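Local atomic coordinates of ABC-type transport system, molybdenum-specific extracellular solute-binding protein (Clostridium difficile, PDB entry 4KD5), a protein that probably binds molybdate or tungstate outside the cell membrane, as the solute-binding component of an ABC-type transport system. Residues 40-43 with 44-47; 63-66 with 67-71. All coordinates share one frame; numbering follows the deposited sequence.

Contact 1 of 2, residues 40-43 with 44-47; sequences YGAS and GSLQ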
loop_
_atom_site.group_PDB
_atom_site.type_symbol
_atom_site.label_atom_id
_atom_site.label_comp_id
_atom_site.label_asym_id
_atom_site.label_seq_id
_atom_site.Cartn_x
_atom_site.Cartn_y
_atom_site.Cartn_z
ATOM N N TYR A 40 4.890 24.845 0.186
ATOM C CA TYR A 40 6.290 25.225 0.333
ATOM C C TYR A 40 6.517 26.121 1.550
ATOM O O TYR A 40 5.640 26.903 1.930
ATOM C CB TYR A 40 6.787 25.914 -0.942
ATOM C CG TYR A 40 6.671 25.044 -2.168
ATOM C CD1 TYR A 40 7.624 24.078 -2.446
ATOM C CD2 TYR A 40 5.607 25.185 -3.044
ATOM C CE1 TYR A 40 7.518 23.279 -3.562
ATOM C CE2 TYR A 40 5.496 24.391 -4.163
ATOM C CZ TYR A 40 6.453 23.444 -4.418
ATOM O OH TYR A 40 6.340 22.652 -5.533
ATOM N N GLY A 41 7.693 25.999 2.161
ATOM C CA GLY A 41 8.058 26.836 3.290
ATOM C C GLY A 41 9.471 26.589 3.785
ATOM O O GLY A 41 10.235 25.838 3.173
ATOM N N ALA A 42 9.821 27.235 4.895
ATOM C CA ALA A 42 11.111 27.012 5.547
ATOM C C ALA A 42 11.056 25.734 6.381
ATOM O O ALA A 42 10.136 25.552 7.180
ATOM C CB ALA A 42 11.469 28.193 6.423
ATOM N N SER A 43 12.057 24.873 6.204
ATOM C CA SER A 43 12.077 23.543 6.807
ATOM C C SER A 43 11.762 23.529 8.300
ATOM O O SER A 43 11.019 22.667 8.770
ATOM C CB SER A 43 13.424 22.868 6.550
ATOM O OG SER A 43 13.704 22.822 5.166
ATOM N N GLY A 44 12.317 24.487 9.034
ATOM C CA GLY A 44 12.088 24.575 10.464
ATOM C C GLY A 44 10.639 24.819 10.844
ATOM O O GLY A 44 10.143 24.232 11.805
ATOM N N SER A 45 9.960 25.687 10.098
ATOM C CA SER A 45 8.557 25.992 10.355
ATOM C C SER A 45 7.651 24.848 9.912
ATOM O O SER A 45 6.638 24.555 10.552
ATOM C CB SER A 45 8.161 27.284 9.645
ATOM O OG SER A 45 9.008 28.344 10.032
ATOM N N LEU A 46 8.019 24.217 8.802
ATOM C CA LEU A 46 7.328 23.029 8.321
ATOM C C LEU A 46 7.389 21.924 9.373
ATOM O O LEU A 46 6.426 21.184 9.567
ATOM C CB LEU A 46 7.944 22.553 7.003
ATOM C CG LEU A 46 7.892 23.539 5.834
ATOM C CD1 LEU A 46 8.637 23.007 4.617
ATOM C CD2 LEU A 46 6.451 23.857 5.469
ATOM N N GLN A 47 8.527 21.829 10.054
ATOM C CA GLN A 47 8.702 20.889 11.159
ATOM C C GLN A 47 7.700 21.169 12.277
ATOM O O GLN A 47 7.085 20.245 12.814
ATOM C CB GLN A 47 10.133 20.982 11.705
ATOM C CG GLN A 47 10.364 20.232 13.010
ATOM C CD GLN A 47 11.664 20.625 13.692
ATOM O OE1 GLN A 47 12.590 21.123 13.054
ATOM N NE2 GLN A 47 11.735 20.405 15.001
#

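Contact 2 of 2, residues 63-66 with 67-71; sequences GQKQ and MKVLD. With SBT (2-butanol), chain G.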
loop_
_atom_site.group_PDB
_atom_site.type_symbol
_atom_site.label_atom_id
_atom_site.label_comp_id
_atom_site.label_asym_id
_atom_site.label_seq_id
_atom_site.Cartn_x
_atom_site.Cartn_y
_atom_site.Cartn_z
ATOM N N GLY A 63 17.622 20.183 5.158
ATOM C CA GLY A 63 18.708 19.664 5.972
ATOM C C GLY A 63 18.286 18.496 6.842
ATOM O O GLY A 63 17.105 18.152 6.904
ATOM N N GLN A 64 19.256 17.893 7.524
ATOM C CA GLN A 64 19.001 16.707 8.340
ATOM C C GLN A 64 18.555 17.032 9.762
ATOM O O GLN A 64 18.022 16.171 10.458
ATOM C CB GLN A 64 20.240 15.805 8.385
ATOM C CG GLN A 64 20.681 15.231 7.043
ATOM C CD GLN A 64 19.933 13.967 6.641
ATOM O OE1 GLN A 64 20.261 13.344 5.632
ATOM N NE2 GLN A 64 18.930 13.584 7.425
ATOM N N LYS A 65 18.781 18.274 10.182
ATOM C CA LYS A 65 18.481 18.715 11.546
ATOM C C LYS A 65 17.010 18.527 11.926
ATOM O O LYS A 65 16.695 17.999 12.991
ATOM C CB LYS A 65 18.886 20.184 11.716
ATOM C CG LYS A 65 19.116 20.632 13.153
ATOM C CD LYS A 65 17.861 21.235 13.791
ATOM C CE LYS A 65 18.058 21.417 15.299
ATOM N NZ LYS A 65 16.939 22.154 15.959
ATOM N N GLN A 66 16.114 18.949 11.043
ATOM C CA GLN A 66 14.681 18.891 11.317
ATOM C C GLN A 66 14.103 17.473 11.281
ATOM O O GLN A 66 13.118 17.184 11.962
ATOM C CB GLN A 66 13.926 19.811 10.355
ATOM C CG GLN A 66 14.711 20.149 9.098
ATOM C CD GLN A 66 15.573 21.381 9.251
ATOM O OE1 GLN A 66 16.652 21.471 8.669
ATOM N NE2 GLN A 66 15.091 22.347 10.020
HETATM N N MSE A 67 14.710 16.596 10.487
HETATM C CA MSE A 67 14.295 15.197 10.430
HETATM C C MSE A 67 14.620 14.485 11.738
HETATM O O MSE A 67 13.829 13.675 12.225
HETATM C CB MSE A 67 14.979 14.488 9.261
HETATM C CG MSE A 67 14.425 14.866 7.899
HETATM SE SE MSE A 67 12.614 14.190 7.638
HETATM C CE MSE A 67 12.247 14.967 5.890
ATOM N N LYS A 68 15.780 14.803 12.306
ATOM C CA LYS A 68 16.220 14.193 13.555
ATOM C C LYS A 68 15.280 14.480 14.722
ATOM O O LYS A 68 14.977 13.588 15.511
ATOM C CB LYS A 68 17.654 14.627 13.888
ATOM C CG LYS A 68 18.724 13.742 13.256
ATOM C CD LYS A 68 20.114 14.361 13.353
ATOM C CE LYS A 68 21.154 13.482 12.671
ATOM N NZ LYS A 68 22.515 14.091 12.690
ATOM N N VAL A 69 14.824 15.725 14.824
ATOM C CA VAL A 69 13.875 16.110 15.865
ATOM C C VAL A 69 12.566 15.356 15.674
ATOM O O VAL A 69 12.073 14.710 16.598
ATOM C CB VAL A 69 13.582 17.613 15.842
ATOM C CG1 VAL A 69 12.636 17.981 16.965
ATOM C CG2 VAL A 69 14.874 18.403 15.963
ATOM N N LEU A 70 12.017 15.442 14.465
ATOM C CA LEU A 70 10.774 14.758 14.121
ATOM C C LEU A 70 10.813 13.263 14.422
ATOM O O LEU A 70 9.828 12.696 14.888
ATOM C CB LEU A 70 10.417 14.996 12.649
ATOM C CG LEU A 70 9.956 16.413 12.307
ATOM C CD1 LEU A 70 9.704 16.571 10.819
ATOM C CD2 LEU A 70 8.705 16.744 13.088
ATOM N N ASP A 71 11.954 12.629 14.170
ATOM C CA ASP A 71 12.097 11.198 14.427
ATOM C C ASP A 71 12.239 10.931 15.926
ATOM O O ASP A 71 11.768 9.913 16.433
ATOM C CB ASP A 71 13.289 10.627 13.656
ATOM C CG ASP A 71 13.241 9.116 13.543
ATOM O OD1 ASP A 71 12.124 8.552 13.552
ATOM O OD2 ASP A 71 14.321 8.494 13.439
HETATM C C1 SBT G . 22.918 18.325 9.512
HETATM C C2 SBT G . 22.192 19.084 8.414
HETATM C C3 SBT G . 21.528 20.334 8.969
HETATM C C4 SBT G . 21.342 21.375 7.887
HETATM O OH SBT G . 23.147 19.459 7.426
#

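Contact 1 of 2, residues 40-43 with 44-47
S43 and L46 bury the most surface where strand 34-41 turns into helix 43-52; A42, next to last in 40-43, holds the N-cap position just before the helix. The carbonyl of A42 does most of the holding. Its oxygen takes the backbone N-H of L46 almost end-on, with A42 O and L46 N 3.0 Å apart and an N-H...O angle of 170°. The same oxygen takes a second, weak and strongly bent bond from S45 N, so one acceptor serves two amides of the first turn. One residue on, S43 O accepts from Q47 N at 2.9 Å, the donor standing 26° out of the carbonyl plane.

The side chain of L46 then folds back over the strand end. Its CG lies beside the backbone N, opposite the carbonyl carbon (chi1 -61°), and this directs the branch toward the incoming chain: CG comes within 3.3 Å of A42 O, while CD1 approaches G41 O at 3.6 Å. CD2 lies 4.0 Å from G41 CA, over a glycine backbone with no side chain in between.

S43, the first residue of the helix, turns its side chain away from 44-47; OG is hydrogen-bonded to A62 N. S43 is a predicted molybdate ligand, so this turn probably forms part of the anion site at the N-terminal end of the helix. Q47 bonds E51 through NE2 and packs, with S43, against helix 65-72, while Y40 at the strand end rests on helix 17-28.

Contact 2 of 2, residues 63-66 with 67-71
The backbone N-H groups of K68, V69 and L70 donate to the carbonyls of Q64, K65 and Q66, winding the chain into helix 65-72. K68 N donates to Q64 O at 3.2 Å with an N-H...O angle of 155°, and L70 N reaches Q66 O at the same length and a straighter 169°. Between them, V69 N to K65 O is weak at 3.5 Å. D71 N continues the pattern to M67 O.

The side-chain carbons of 67-71 pack against the same carbonyl oxygens. L70 sets its CG 3.3 Å from Q66 O, and V69 places CG2 3.5 Å from K65 O. CG2 sits beside the backbone N of V69, which places it against the K65 carbonyl. K68 runs its CB, CG and CD past Q64 O in an extended chain. Selenomethionine M67 touches Q64 O through CB, but then bends at chi2 (-69°), and its selenium end leads away from the turn.

Residues 63-65 meet a bound 2-butanol. Q64 N is 3.3 Å from C2 of the alcohol and K65 N is 3.6 Å from its C3, with the CB atoms of both residues also against its carbons. G63 CA packs on C4, and Y126 also belongs to the 2-butanol pocket.

Around this helix, M67 and L70 press on F59 of strand 58-60, and M67 reaches P195 and S197 of strand 193-198, which Q64 also touches. Q66 and V69 face helix 43-52, and D71 OD1 bonds S78 OG in the following loop.

Overall arrangement
Contact 1 comes first along the chain, and strand 58-60 lies between it and contact 2. Their centres are 11 Å apart, on the same side of the chain's centre. They meet directly where helices 43-52 and 65-72 pack together: Q47 OE1 lies 3.3 Å from Q66 CB, and S43 CB is 3.8 Å from Q66 CD. Strands 34-41 and 58-60, which precede these helices, both pair in parallel with strand 6-13, so the two contacts belong to one alpha/beta lobe of the periplasmic-binding-protein fold. Contact 1 carries a predicted molybdate residue, S43, whereas contact 2 borders the observed 2-butanol.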